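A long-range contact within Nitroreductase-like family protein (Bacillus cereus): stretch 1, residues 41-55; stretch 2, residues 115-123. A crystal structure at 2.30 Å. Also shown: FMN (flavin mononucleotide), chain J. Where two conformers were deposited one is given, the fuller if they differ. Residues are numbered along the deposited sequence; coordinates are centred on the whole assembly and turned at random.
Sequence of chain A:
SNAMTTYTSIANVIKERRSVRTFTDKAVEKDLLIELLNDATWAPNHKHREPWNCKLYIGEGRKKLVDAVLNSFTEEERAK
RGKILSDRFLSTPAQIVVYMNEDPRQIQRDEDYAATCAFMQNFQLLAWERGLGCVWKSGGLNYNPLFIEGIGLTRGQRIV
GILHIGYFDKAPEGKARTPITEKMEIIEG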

# COMPACT_ATOMS: atom_id res chain seq x y z
N THR A 41 8.06 0.75 8.79
CA THR A 41 7.98 -0.70 9.02
C THR A 41 6.73 -1.11 9.78
O THR A 41 6.38 -2.27 9.82
CB THR A 41 9.26 -1.32 9.68
OG1 THR A 41 9.48 -0.73 10.95
CG2 THR A 41 10.51 -1.13 8.81
N TRP A 42 6.01 -0.15 10.34
CA TRP A 42 4.76 -0.45 11.03
C TRP A 42 3.63 -0.63 10.03
O TRP A 42 2.50 -0.34 10.31
CB TRP A 42 4.47 0.62 12.10
CG TRP A 42 5.41 0.48 13.21
CD1 TRP A 42 6.59 1.12 13.36
CD2 TRP A 42 5.29 -0.42 14.33
NE1 TRP A 42 7.22 0.69 14.51
CE2 TRP A 42 6.44 -0.26 15.12
CE3 TRP A 42 4.31 -1.34 14.73
CZ2 TRP A 42 6.65 -0.99 16.31
CZ3 TRP A 42 4.51 -2.05 15.90
CH2 TRP A 42 5.68 -1.89 16.67
N ALA A 43 3.94 -1.14 8.86
CA ALA A 43 2.94 -1.45 7.86
C ALA A 43 2.29 -2.77 8.24
O ALA A 43 2.94 -3.62 8.86
CB ALA A 43 3.62 -1.53 6.48
N PRO A 44 1.00 -2.97 7.87
CA PRO A 44 0.42 -4.31 8.09
C PRO A 44 1.21 -5.32 7.26
O PRO A 44 1.67 -5.01 6.15
CB PRO A 44 -0.97 -4.17 7.48
CG PRO A 44 -0.83 -3.09 6.46
CD PRO A 44 0.05 -2.09 7.19
N ASN A 45 1.38 -6.51 7.79
CA ASN A 45 2.06 -7.55 7.06
C ASN A 45 1.67 -8.88 7.61
O ASN A 45 1.84 -9.15 8.80
CB ASN A 45 3.59 -7.37 7.06
CG ASN A 45 4.20 -7.40 8.43
OD1 ASN A 45 5.01 -8.27 8.71
ND2 ASN A 45 3.87 -6.40 9.27
N HIS A 46 1.16 -9.73 6.73
CA HIS A 46 0.55 -10.95 7.17
C HIS A 46 1.59 -11.85 7.81
O HIS A 46 2.70 -11.99 7.31
CB HIS A 46 -0.25 -11.64 6.05
CG HIS A 46 -1.28 -12.61 6.56
ND1 HIS A 46 -1.26 -13.95 6.27
CD2 HIS A 46 -2.33 -12.43 7.40
CE1 HIS A 46 -2.27 -14.56 6.87
NE2 HIS A 46 -2.94 -13.66 7.56
N LYS A 47 1.22 -12.42 8.96
CA LYS A 47 2.05 -13.36 9.71
C LYS A 47 3.40 -12.78 10.16
O LYS A 47 4.30 -13.51 10.56
CB LYS A 47 2.23 -14.67 8.93
CG LYS A 47 0.94 -15.43 8.69
CD LYS A 47 0.35 -16.00 9.98
CE LYS A 47 -0.73 -17.03 9.68
NZ LYS A 47 -0.91 -17.96 10.83
N HIS A 48 3.52 -11.45 10.10
CA HIS A 48 4.74 -10.74 10.53
C HIS A 48 5.96 -11.23 9.74
O HIS A 48 7.06 -11.46 10.30
CB HIS A 48 4.91 -10.87 12.07
CG HIS A 48 5.89 -9.91 12.66
ND1 HIS A 48 5.63 -8.56 12.80
CD2 HIS A 48 7.15 -10.10 13.15
CE1 HIS A 48 6.67 -7.97 13.35
NE2 HIS A 48 7.61 -8.87 13.56
N ARG A 49 5.76 -11.43 8.43
CA ARG A 49 6.84 -11.86 7.53
C ARG A 49 7.78 -10.72 7.18
O ARG A 49 8.89 -10.96 6.70
CB ARG A 49 6.31 -12.52 6.25
CG ARG A 49 5.70 -13.87 6.46
CD ARG A 49 5.51 -14.61 5.14
NE ARG A 49 4.45 -14.02 4.32
CZ ARG A 49 3.17 -14.36 4.36
NH1 ARG A 49 2.29 -13.76 3.54
NH2 ARG A 49 2.77 -15.31 5.19
N GLU A 50 7.32 -9.48 7.41
CA GLU A 50 8.09 -8.26 7.13
C GLU A 50 8.86 -8.37 5.79
O GLU A 50 10.08 -8.32 5.78
CB GLU A 50 9.04 -7.93 8.30
CG GLU A 50 8.35 -7.57 9.59
CD GLU A 50 9.34 -7.25 10.72
OE1 GLU A 50 10.00 -8.17 11.25
OE2 GLU A 50 9.47 -6.06 11.05
N PRO A 51 8.14 -8.52 4.67
CA PRO A 51 8.77 -8.93 3.42
C PRO A 51 9.73 -7.90 2.80
O PRO A 51 10.48 -8.23 1.87
CB PRO A 51 7.56 -9.15 2.49
CG PRO A 51 6.53 -8.21 3.01
CD PRO A 51 6.68 -8.33 4.48
N TRP A 52 9.70 -6.68 3.29
CA TRP A 52 10.37 -5.57 2.60
C TRP A 52 11.89 -5.59 2.85
O TRP A 52 12.34 -5.97 3.94
CB TRP A 52 9.76 -4.23 3.04
CG TRP A 52 9.53 -4.18 4.52
CD1 TRP A 52 10.50 -4.04 5.52
CD2 TRP A 52 8.27 -4.31 5.21
NE1 TRP A 52 9.91 -4.06 6.75
CE2 TRP A 52 8.55 -4.23 6.61
CE3 TRP A 52 6.95 -4.49 4.80
CZ2 TRP A 52 7.55 -4.32 7.58
CZ3 TRP A 52 5.93 -4.58 5.78
CH2 TRP A 52 6.25 -4.50 7.16
N ASN A 53 12.66 -5.19 1.84
CA ASN A 53 14.12 -5.02 1.94
C ASN A 53 14.44 -3.82 1.09
O ASN A 53 13.67 -3.46 0.23
CB ASN A 53 14.86 -6.21 1.32
CG ASN A 53 14.61 -7.50 2.03
OD1 ASN A 53 15.41 -7.92 2.84
ND2 ASN A 53 13.50 -8.15 1.72
N CYS A 54 15.61 -3.21 1.33
CA CYS A 54 15.98 -1.96 0.64
C CYS A 54 17.43 -1.90 0.22
O CYS A 54 18.30 -2.48 0.88
CB CYS A 54 15.68 -0.76 1.55
SG CYS A 54 13.93 -0.60 2.01
N LYS A 55 17.70 -1.19 -0.88
CA LYS A 55 19.04 -0.68 -1.17
C LYS A 55 18.92 0.83 -1.24
O LYS A 55 18.05 1.35 -1.94
CB LYS A 55 19.61 -1.25 -2.47
CG LYS A 55 19.15 -2.64 -2.78
CD LYS A 55 20.18 -3.50 -3.44
CE LYS A 55 20.84 -4.35 -2.37
NZ LYS A 55 21.41 -5.59 -2.89
N ALA A 115 1.86 -5.86 1.62
CA ALA A 115 2.62 -5.34 2.75
C ALA A 115 3.75 -4.44 2.30
O ALA A 115 4.02 -3.40 2.90
CB ALA A 115 3.17 -6.52 3.62
N THR A 116 4.44 -4.84 1.22
CA THR A 116 5.55 -4.04 0.75
C THR A 116 5.06 -2.70 0.15
O THR A 116 5.67 -1.68 0.39
CB THR A 116 6.43 -4.83 -0.20
OG1 THR A 116 6.96 -5.95 0.51
CG2 THR A 116 7.56 -3.98 -0.68
N CYS A 117 3.90 -2.71 -0.52
CA CYS A 117 3.26 -1.48 -0.96
C CYS A 117 2.75 -0.57 0.17
O CYS A 117 2.85 0.65 0.05
CB CYS A 117 2.13 -1.78 -1.93
SG CYS A 117 2.70 -2.59 -3.40
N ALA A 118 2.24 -1.17 1.25
CA ALA A 118 1.80 -0.45 2.43
C ALA A 118 3.00 0.26 3.11
O ALA A 118 2.87 1.40 3.53
CB ALA A 118 1.01 -1.43 3.47
N PHE A 119 4.12 -0.45 3.24
CA PHE A 119 5.40 0.10 3.73
C PHE A 119 5.85 1.31 2.90
O PHE A 119 6.24 2.33 3.47
CB PHE A 119 6.44 -1.03 3.75
CG PHE A 119 7.87 -0.59 3.90
CD1 PHE A 119 8.41 -0.32 5.15
CD2 PHE A 119 8.71 -0.56 2.78
CE1 PHE A 119 9.70 0.06 5.26
CE2 PHE A 119 10.00 -0.18 2.88
CZ PHE A 119 10.52 0.15 4.12
N MSE A 120 5.75 1.21 1.57
CA MSE A 120 6.20 2.30 0.69
C MSE A 120 5.31 3.52 0.77
O MSE A 120 5.80 4.64 0.76
CB MSE A 120 6.33 1.84 -0.77
CG MSE A 120 7.48 0.88 -0.98
SE MSE A 120 7.67 0.16 -2.80
CE MSE A 120 8.34 1.71 -3.69
N GLN A 121 4.00 3.28 0.82
CA GLN A 121 3.04 4.33 1.01
C GLN A 121 3.21 5.02 2.38
O GLN A 121 3.21 6.24 2.44
CB GLN A 121 1.61 3.82 0.83
CG GLN A 121 0.54 4.86 1.19
CD GLN A 121 0.51 6.08 0.29
OE1 GLN A 121 -0.36 6.95 0.45
NE2 GLN A 121 1.44 6.17 -0.64
N ASN A 122 3.39 4.23 3.44
CA ASN A 122 3.75 4.76 4.76
C ASN A 122 4.94 5.70 4.63
O ASN A 122 4.92 6.80 5.14
CB ASN A 122 4.20 3.65 5.69
CG ASN A 122 3.06 2.93 6.36
OD1 ASN A 122 1.90 3.35 6.34
ND2 ASN A 122 3.41 1.83 7.00
N PHE A 123 5.99 5.20 3.97
CA PHE A 123 7.22 5.95 3.82
C PHE A 123 6.97 7.28 3.12
O PHE A 123 7.51 8.31 3.52
CB PHE A 123 8.27 5.18 3.02
CG PHE A 123 9.50 5.98 2.80
CD1 PHE A 123 10.50 6.06 3.80
CD2 PHE A 123 9.63 6.75 1.65
CE1 PHE A 123 11.61 6.84 3.59
CE2 PHE A 123 10.74 7.54 1.45
CZ PHE A 123 11.73 7.59 2.41
N1 FMN J . -5.25 -10.66 9.13
C2 FMN J . -6.08 -11.76 9.31
O2 FMN J . -6.56 -12.03 10.41
N3 FMN J . -6.38 -12.59 8.24
C4 FMN J . -5.86 -12.31 6.99
O4 FMN J . -6.20 -12.98 6.02
C4A FMN J . -5.03 -11.20 6.80
N5 FMN J . -4.51 -10.94 5.55
C5A FMN J . -3.68 -9.85 5.35
C6 FMN J . -3.20 -9.64 4.08
C7 FMN J . -2.39 -8.58 3.75
C7M FMN J . -2.64 -8.12 2.35
C8 FMN J . -2.02 -7.70 4.76
C8M FMN J . -1.35 -6.40 4.41
C9 FMN J . -2.50 -7.91 6.07
C9A FMN J . -3.36 -8.98 6.39
N10 FMN J . -3.85 -9.25 7.70
C10 FMN J . -4.72 -10.34 7.87
C1' FMN J . -2.77 -9.32 8.75
C2' FMN J . -2.46 -8.03 9.50
O2' FMN J . -2.57 -6.90 8.65
C3' FMN J . -1.04 -8.19 10.05
O3' FMN J . -0.92 -9.34 10.86
C4' FMN J . -0.60 -7.00 10.87
O4' FMN J . 0.66 -6.56 10.44
C5' FMN J . -0.49 -7.43 12.32
O5' FMN J . 0.12 -6.38 13.02
P FMN J . -0.56 -4.91 13.03
O1P FMN J . -1.26 -4.61 11.71
O2P FMN J . 0.58 -3.91 13.20
O3P FMN J . -1.58 -4.87 14.18

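Phe 119 gives the most surface to this contact, followed by Ala 115 and Trp 52. All three have CA-to-CB bonds that point toward the other stretch. No hydrogen bond crosses between the stretches, so the contact rests mostly on packing.

Phe 119 lies on the helix, with chi1 at 166° (t). Its ring stacks face to face on the five-membered ring of Trp 52. The ring centroids are 4.3 Å apart and the planes differ by 10°, so the two rings are nearly parallel. Trp 52 CB also sits over the Phe 119 ring, 4.2 Å from the centroid, in a CH-pi contact. The six-membered part of the indole also meets the helix: Trp 52 CE3 lies 3.7 Å from Phe 119 CB.

Other residues of the first stretch meet the edge of the Phe 119 ring. Cys 54 SG is 4.0 Å from Phe 119 CE2, in a sulfur-aromatic contact near the ring plane. Thr 41 N is 3.8 Å from Phe 119 CD1. Thr 41 CG2 is likewise 3.8 Å from Phe 119 CE1, although the CA-to-CB bond of Thr 41 points away from the helix.

Ala 115 lies one helical turn before Phe 119. The loop backbone comes close to its methyl. Pro 44 O is 3.3 Å from Ala 115 CB and 3.5 Å from Ala 115 CA, the latter a CA-H...O contact. Around the same methyl are Asn 45 CB at 3.6 Å from Ala 115 CB, Pro 51 CG at 3.8 Å from Ala 115 CB, and Trp 52 CZ3 at 4.0 Å from Ala 115 CB. Ala 115 O accepts the helical hydrogen bond from Phe 119 N at 3.0 Å.

Ala 43 extends the packing along the helix. Its CB is 4.0 Å from both Ala 118 CB and Phe 119 CB. Ala 43 CB also lies 3.4 Å from Asn 122 ND2.

Asn 45, whose CA-to-CB bond points sideways to the helix, braces the loop. Asn 45 ND2 donates to Ala 43 O at 3.0 Å, and Asn 45 OD1 accepts from Glu 50 N at 2.9 Å. These bonds tie together parts of the loop on both sides of Asn 45 in sequence. Its backbone also reaches the flavin: Asn 45 N donates to FMN O4' at 2.7 Å. The same residue therefore touches the helix through CB and binds the cofactor through its main chain.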